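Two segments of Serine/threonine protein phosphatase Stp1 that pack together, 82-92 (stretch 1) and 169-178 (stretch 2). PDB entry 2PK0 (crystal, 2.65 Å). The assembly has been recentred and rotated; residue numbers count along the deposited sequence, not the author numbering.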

ATOM      1  N   SER A  82       9.854   9.772   9.174  1.00 38.80           N
ATOM      2  CA  SER A  82       8.572   9.458   9.838  1.00 38.06           C
ATOM      3  C   SER A  82       8.307   7.965  10.008  1.00 38.62           C
ATOM      4  O   SER A  82       7.708   7.529  10.993  1.00 38.26           O
ATOM      5  N   ILE A  83       8.733   7.184   9.031  1.00 39.67           N
ATOM      6  CA  ILE A  83       8.565   5.745   9.103  1.00 40.40           C
ATOM      7  C   ILE A  83       9.450   5.125  10.197  1.00 41.32           C
ATOM      8  O   ILE A  83       9.026   4.209  10.883  1.00 42.46           O
ATOM      9  N   GLU A  84      10.644   5.661  10.421  1.00 41.51           N
ATOM     10  CA  GLU A  84      11.431   5.156  11.531  1.00 41.12           C
ATOM     11  C   GLU A  84      10.851   5.529  12.897  1.00 41.05           C
ATOM     12  O   GLU A  84      10.874   4.710  13.822  1.00 40.88           O
ATOM     13  N   THR A  85      10.297   6.733  13.021  1.00 38.18           N
ATOM     14  CA  THR A  85       9.728   7.115  14.296  1.00 40.45           C
ATOM     15  C   THR A  85       8.441   6.336  14.591  1.00 41.18           C
ATOM     16  O   THR A  85       8.161   6.006  15.740  1.00 43.74           O
ATOM     17  N   GLU A  86       7.693   5.999  13.546  1.00 40.22           N
ATOM     18  CA  GLU A  86       6.489   5.192  13.688  1.00 37.63           C
ATOM     19  C   GLU A  86       6.801   3.711  13.966  1.00 36.79           C
ATOM     20  O   GLU A  86       6.094   3.053  14.734  1.00 37.06           O
ATOM     21  N   ASN A  87       7.862   3.208  13.342  1.00 35.56           N
ATOM     22  CA  ASN A  87       8.382   1.862  13.590  1.00 36.68           C
ATOM     23  C   ASN A  87       8.701   1.607  15.065  1.00 37.91           C
ATOM     24  O   ASN A  87       8.280   0.611  15.647  1.00 37.12           O
ATOM     25  N   ARG A  88       9.429   2.534  15.675  1.00 40.36           N
ATOM     26  CA  ARG A  88       9.759   2.411  17.082  1.00 40.52           C
ATOM     27  C   ARG A  88       8.585   2.803  18.000  1.00 39.20           C
ATOM     28  O   ARG A  88       8.509   2.326  19.122  1.00 38.66           O
ATOM     29  N   LYS A  89       7.651   3.622  17.516  1.00 36.94           N
ATOM     30  CA  LYS A  89       6.456   3.953  18.301  1.00 36.38           C
ATOM     31  C   LYS A  89       5.511   2.747  18.428  1.00 39.91           C
ATOM     32  O   LYS A  89       4.933   2.509  19.482  1.00 45.84           O
ATOM     33  N   ILE A  90       5.377   1.971  17.365  1.00 39.76           N
ATOM     34  CA  ILE A  90       4.502   0.805  17.383  1.00 39.31           C
ATOM     35  C   ILE A  90       5.175  -0.396  18.068  1.00 40.58           C
ATOM     36  O   ILE A  90       4.505  -1.210  18.713  1.00 39.95           O
ATOM     37  N   TYR A  91       6.497  -0.503  17.947  1.00 40.25           N
ATOM     38  CA  TYR A  91       7.221  -1.561  18.648  1.00 40.13           C
ATOM     39  C   TYR A  91       7.092  -1.379  20.152  1.00 40.58           C
ATOM     40  O   TYR A  91       6.817  -2.326  20.877  1.00 39.74           O
ATOM     41  N   GLU A  92       7.294  -0.145  20.601  1.00 42.98           N
ATOM     42  CA  GLU A  92       7.237   0.197  22.010  1.00 42.42           C
ATOM     43  C   GLU A  92       5.837  -0.101  22.528  1.00 41.93           C
ATOM     44  O   GLU A  92       5.677  -0.743  23.567  1.00 42.02           O
ATOM     45  N   GLN A 169       9.655  -7.964   6.837  1.00 40.40           N
ATOM     46  CA  GLN A 169       9.672  -6.751   7.657  1.00 40.03           C
ATOM     47  C   GLN A 169       8.321  -6.061   7.751  1.00 39.42           C
ATOM     48  O   GLN A 169       7.494  -6.170   6.862  1.00 38.45           O
ATOM     49  N   SER A 170       8.095  -5.371   8.856  1.00 38.45           N
ATOM     50  CA  SER A 170       6.854  -4.660   9.033  1.00 40.37           C
ATOM     51  C   SER A 170       7.171  -3.514   9.947  1.00 40.11           C
ATOM     52  O   SER A 170       8.179  -3.539  10.630  1.00 39.43           O
ATOM     53  N   ILE A 171       6.311  -2.508   9.956  1.00 37.59           N
ATOM     54  CA  ILE A 171       6.449  -1.412  10.878  1.00 36.89           C
ATOM     55  C   ILE A 171       5.961  -1.880  12.226  1.00 38.01           C
ATOM     56  O   ILE A 171       4.866  -2.427  12.322  1.00 37.74           O
ATOM     57  N   GLY A 172       6.803  -1.691  13.247  1.00 39.47           N
ATOM     58  CA  GLY A 172       6.594  -2.192  14.609  1.00 40.04           C
ATOM     59  C   GLY A 172       7.543  -3.327  14.987  1.00 42.50           C
ATOM     60  O   GLY A 172       7.204  -4.177  15.811  1.00 46.06           O
ATOM     61  N   GLN A 173       8.725  -3.358  14.378  1.00 41.53           N
ATOM     62  CA  GLN A 173       9.712  -4.408  14.633  1.00 43.22           C
ATOM     63  C   GLN A 173      10.940  -3.836  15.376  1.00 45.41           C
ATOM     64  O   GLN A 173      11.160  -2.615  15.392  1.00 45.21           O
ATOM     65  N   ALA A 174      11.741  -4.720  15.976  1.00 47.03           N
ATOM     66  CA  ALA A 174      12.880  -4.284  16.800  1.00 49.38           C
ATOM     67  C   ALA A 174      13.999  -3.576  16.023  1.00 49.80           C
ATOM     68  O   ALA A 174      14.446  -2.507  16.430  1.00 49.26           O
ATOM     69  N   ASN A 175      14.429  -4.171  14.913  1.00 50.57           N
ATOM     70  CA  ASN A 175      15.443  -3.578  14.044  1.00 52.32           C
ATOM     71  C   ASN A 175      14.831  -2.409  13.272  1.00 51.68           C
ATOM     72  O   ASN A 175      13.616  -2.380  13.090  1.00 54.24           O
ATOM     73  N   PRO A 176      15.652  -1.430  12.835  1.00 48.55           N
ATOM     74  CA  PRO A 176      15.104  -0.385  11.946  1.00 46.77           C
ATOM     75  C   PRO A 176      14.564  -0.955  10.623  1.00 44.28           C
ATOM     76  O   PRO A 176      15.075  -1.972  10.150  1.00 44.56           O
ATOM     77  N   VAL A 177      13.535  -0.333  10.045  1.00 41.22           N
ATOM     78  CA  VAL A 177      13.002  -0.840   8.779  1.00 39.21           C
ATOM     79  C   VAL A 177      13.787  -0.264   7.635  1.00 39.13           C
ATOM     80  O   VAL A 177      14.325   0.826   7.751  1.00 40.07           O
ATOM     81  N   GLU A 178      13.867  -1.014   6.538  1.00 41.45           N
ATOM     82  CA  GLU A 178      14.453  -0.537   5.292  1.00 43.87           C
ATOM     83  C   GLU A 178      13.349  -0.430   4.231  1.00 41.33           C
ATOM     84  O   GLU A 178      13.128  -1.380   3.488  1.00 42.22           O
TER

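Packing of the irregular stretch 169-178 against one side of helix 82-92 in Stp1, followed along the second stretch; together the two bury 545 Å². Gln169 lies out of reach of the helix and instead ties the two ends of its own stretch together: Glu178 N donates to Gln169 OE1 (3.1 Å), and Gln169 NE2 donates to Glu178 O (2.9 Å). Ser170 (chi1 p) is buried, but its side chain does not contact the helix. Ile171 makes the main apolar contact. Its CA-to-CB bond runs sideways, and with chi1 m and chi2 t the side chain spreads along the helix: Ile171 CD1 meets Ile83 CG2 at 3.8 Å, while Ile171 CG2 lies 3.9 Å from Ile90 CD1. Both helix isoleucines are also m, t, and they lie seven residues apart, about two turns, so one side chain can bridge them. Gly172 brings the backbones close, Gly172 CA lying 4.1 Å from Tyr91 CA. Gly172 CA packs 3.7 Å from Ile90 CG2 and makes a CA-H...O contact with Asn87 O at 3.4 Å. A CB here would fall 2.8 Å from Ile90 CG2, a clash, and at these backbone angles would also be jammed against the carbonyl oxygen of Ile171; both constraints suit glycine. Gln173 (chi1 p, chi2 t) turns its CA-to-CB bond away from the helix, leaving its backbone near the Tyr91 ring, with Gln173 C 3.9 Å from Tyr91 CD1. That ring, chi1 t on a CA-to-CB bond pointing toward the loop, receives Ala174 over one face: Ala174 CA sits 4.1 Å from the Tyr91 ring centroid, 12° off the normal, as a CH-pi contact, and Ala174 CB comes within 4.0 Å of Tyr91 CE1. Gly172 O lies at the ring edge, 3.7 Å from Tyr91 CD1. Asn175 (chi1 m) points its CA-to-CB bond away and contributes little area. Asn87 (chi1 t), buried on the helix, reaches into the curve of the loop between Gly172 and Val177; its amide orientation is uncertain, so its polar partners remain open. Pro176, with its ring C-gamma exo, rests Pro176 CB 3.6 Å from Glu84 OE1. The same carboxylate oxygen accepts a hydrogen bond from Val177 N (Val177 N to Glu84 OE1, 3.1 Å, 148°); chi1 t and chi2 p carry the Glu84 carboxylate nearer the loop although its CA-to-CB bond runs sideways. Val177 (chi1 m) completes the apolar contact, Val177 CG2 lying 3.7 Å from Ile83 CG2.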

ATOM      1  CB  SER A  82       7.397  10.046   9.054  1.00 37.39           C
ATOM      2  OG  SER A  82       7.656  11.380   8.658  1.00 41.06           O
ATOM      3  CB  ILE A  83       8.758   5.112   7.708  1.00 41.06           C
ATOM      4  CG1 ILE A  83       7.600   5.548   6.807  1.00 39.73           C
ATOM      5  CG2 ILE A  83       8.851   3.592   7.760  1.00 39.38           C
ATOM      6  CD1 ILE A  83       7.655   4.941   5.466  1.00 40.87           C
ATOM      7  CB  GLU A  84      12.906   5.547  11.423  1.00 44.36           C
ATOM      8  CG  GLU A  84      13.816   4.648  12.258  1.00 47.81           C
ATOM      9  CD  GLU A  84      13.362   3.183  12.252  1.00 51.00           C
ATOM     10  OE1 GLU A  84      13.401   2.523  11.174  1.00 53.54           O
ATOM     11  OE2 GLU A  84      12.970   2.690  13.334  1.00 48.30           O
ATOM     12  CB  THR A  85       9.508   8.637  14.428  1.00 42.81           C
ATOM     13  OG1 THR A  85       8.377   9.034  13.650  1.00 46.28           O
ATOM     14  CG2 THR A  85      10.767   9.420  13.997  1.00 43.12           C
ATOM     15  CB  GLU A  86       5.610   5.357  12.449  1.00 38.27           C
ATOM     16  CG  GLU A  86       4.136   5.234  12.715  1.00 40.56           C
ATOM     17  CD  GLU A  86       3.575   6.374  13.558  1.00 42.36           C
ATOM     18  OE1 GLU A  86       4.153   7.491  13.563  1.00 42.39           O
ATOM     19  OE2 GLU A  86       2.529   6.142  14.211  1.00 43.24           O
ATOM     20  CB  ASN A  87       9.650   1.650  12.775  1.00 36.68           C
ATOM     21  CG  ASN A  87      10.221   0.274  12.946  1.00 38.62           C
ATOM     22  OD1 ASN A  87      11.408   0.107  13.233  1.00 41.74           O
ATOM     23  ND2 ASN A  87       9.388  -0.726  12.769  1.00 37.10           N
ATOM     24  CB  ARG A  88      11.039   3.184  17.403  1.00 44.75           C
ATOM     25  CG  ARG A  88      10.904   4.679  17.309  1.00 50.69           C
ATOM     26  CD  ARG A  88      12.232   5.367  17.059  1.00 55.26           C
ATOM     27  NE  ARG A  88      13.194   5.162  18.133  1.00 59.47           N
ATOM     28  CZ  ARG A  88      14.347   4.522  17.977  1.00 61.11           C
ATOM     29  NH1 ARG A  88      15.169   4.382  19.006  1.00 60.27           N
ATOM     30  NH2 ARG A  88      14.671   4.029  16.783  1.00 61.31           N
ATOM     31  CB  LYS A  89       5.715   5.142  17.687  1.00 35.36           C
ATOM     32  CG  LYS A  89       4.683   5.775  18.578  1.00 35.64           C
ATOM     33  CD  LYS A  89       3.832   6.836  17.854  1.00 36.37           C
ATOM     34  CE  LYS A  89       2.641   7.239  18.767  1.00 39.25           C
ATOM     35  NZ  LYS A  89       2.063   8.614  18.499  1.00 41.40           N
ATOM     36  CB  ILE A  90       4.055   0.467  15.943  1.00 39.15           C
ATOM     37  CG1 ILE A  90       3.097   1.529  15.456  1.00 38.81           C
ATOM     38  CG2 ILE A  90       3.354  -0.864  15.834  1.00 37.08           C
ATOM     39  CD1 ILE A  90       2.445   1.121  14.215  1.00 42.03           C
ATOM     40  CB  TYR A  91       8.704  -1.573  18.278  1.00 43.16           C
ATOM     41  CG  TYR A  91       9.490  -2.584  19.089  1.00 44.74           C
ATOM     42  CD1 TYR A  91       9.310  -3.952  18.874  1.00 45.09           C
ATOM     43  CD2 TYR A  91      10.399  -2.181  20.073  1.00 43.60           C
ATOM     44  CE1 TYR A  91      10.005  -4.897  19.604  1.00 44.72           C
ATOM     45  CE2 TYR A  91      11.101  -3.120  20.817  1.00 44.57           C
ATOM     46  CZ  TYR A  91      10.896  -4.484  20.577  1.00 45.74           C
ATOM     47  OH  TYR A  91      11.584  -5.444  21.298  1.00 45.67           O
ATOM     48  CB  GLU A  92       7.552   1.676  22.196  1.00 43.45           C
ATOM     49  CG  GLU A  92       8.708   1.977  23.125  1.00 47.51           C
ATOM     50  CD  GLU A  92      10.074   1.934  22.428  1.00 50.44           C
ATOM     51  OE1 GLU A  92      10.621   0.823  22.238  1.00 51.02           O
ATOM     52  OE2 GLU A  92      10.611   3.026  22.098  1.00 51.62           O
ATOM     53  CB  GLN A 169      10.751  -5.767   7.221  1.00 36.83           C
ATOM     54  CG  GLN A 169      10.583  -5.208   5.865  1.00 36.88           C
ATOM     55  CD  GLN A 169      11.642  -4.186   5.567  1.00 37.02           C
ATOM     56  OE1 GLN A 169      12.301  -3.674   6.477  1.00 37.28           O
ATOM     57  NE2 GLN A 169      11.823  -3.882   4.297  1.00 34.58           N
ATOM     58  CB  SER A 170       5.816  -5.548   9.706  1.00 43.08           C
ATOM     59  OG  SER A 170       6.224  -5.877  11.025  1.00 45.48           O
ATOM     60  CB  ILE A 171       5.671  -0.204  10.388  1.00 37.09           C
ATOM     61  CG1 ILE A 171       6.510   0.513   9.332  1.00 36.49           C
ATOM     62  CG2 ILE A 171       5.312   0.746  11.548  1.00 37.56           C
ATOM     63  CD1 ILE A 171       5.743   1.530   8.570  1.00 39.40           C
ATOM     64  CB  GLN A 173      10.141  -5.059  13.309  1.00 40.15           C
ATOM     65  CG  GLN A 173      10.808  -4.072  12.382  1.00 38.77           C
ATOM     66  CD  GLN A 173      11.448  -4.705  11.178  1.00 39.77           C
ATOM     67  OE1 GLN A 173      12.450  -4.196  10.649  1.00 41.68           O
ATOM     68  NE2 GLN A 173      10.876  -5.810  10.720  1.00 38.85           N
ATOM     69  CB  ALA A 174      13.441  -5.439  17.604  1.00 48.01           C
ATOM     70  CB  ASN A 175      15.954  -4.641  13.060  1.00 55.91           C
ATOM     71  CG  ASN A 175      16.511  -5.866  13.766  1.00 58.62           C
ATOM     72  OD1 ASN A 175      16.973  -5.777  14.903  1.00 59.01           O
ATOM     73  ND2 ASN A 175      16.463  -7.015  13.097  1.00 59.06           N
ATOM     74  CB  PRO A 176      16.315   0.517  11.669  1.00 47.08           C
ATOM     75  CG  PRO A 176      17.291   0.219  12.772  1.00 48.15           C
ATOM     76  CD  PRO A 176      17.080  -1.213  13.140  1.00 48.11           C
ATOM     77  CB  VAL A 177      11.486  -0.555   8.554  1.00 37.95           C
ATOM     78  CG1 VAL A 177      10.629  -1.408   9.456  1.00 36.27           C
ATOM     79  CG2 VAL A 177      11.171   0.887   8.758  1.00 38.60           C
ATOM     80  CB  GLU A 178      15.511  -1.527   4.780  1.00 45.87           C
ATOM     81  CG  GLU A 178      16.443  -2.136   5.838  1.00 50.06           C
ATOM     82  CD  GLU A 178      17.166  -3.407   5.347  1.00 51.30           C
ATOM     83  OE1 GLU A 178      17.459  -3.508   4.136  1.00 54.81           O
ATOM     84  OE2 GLU A 178      17.436  -4.310   6.171  1.00 52.95           O
TER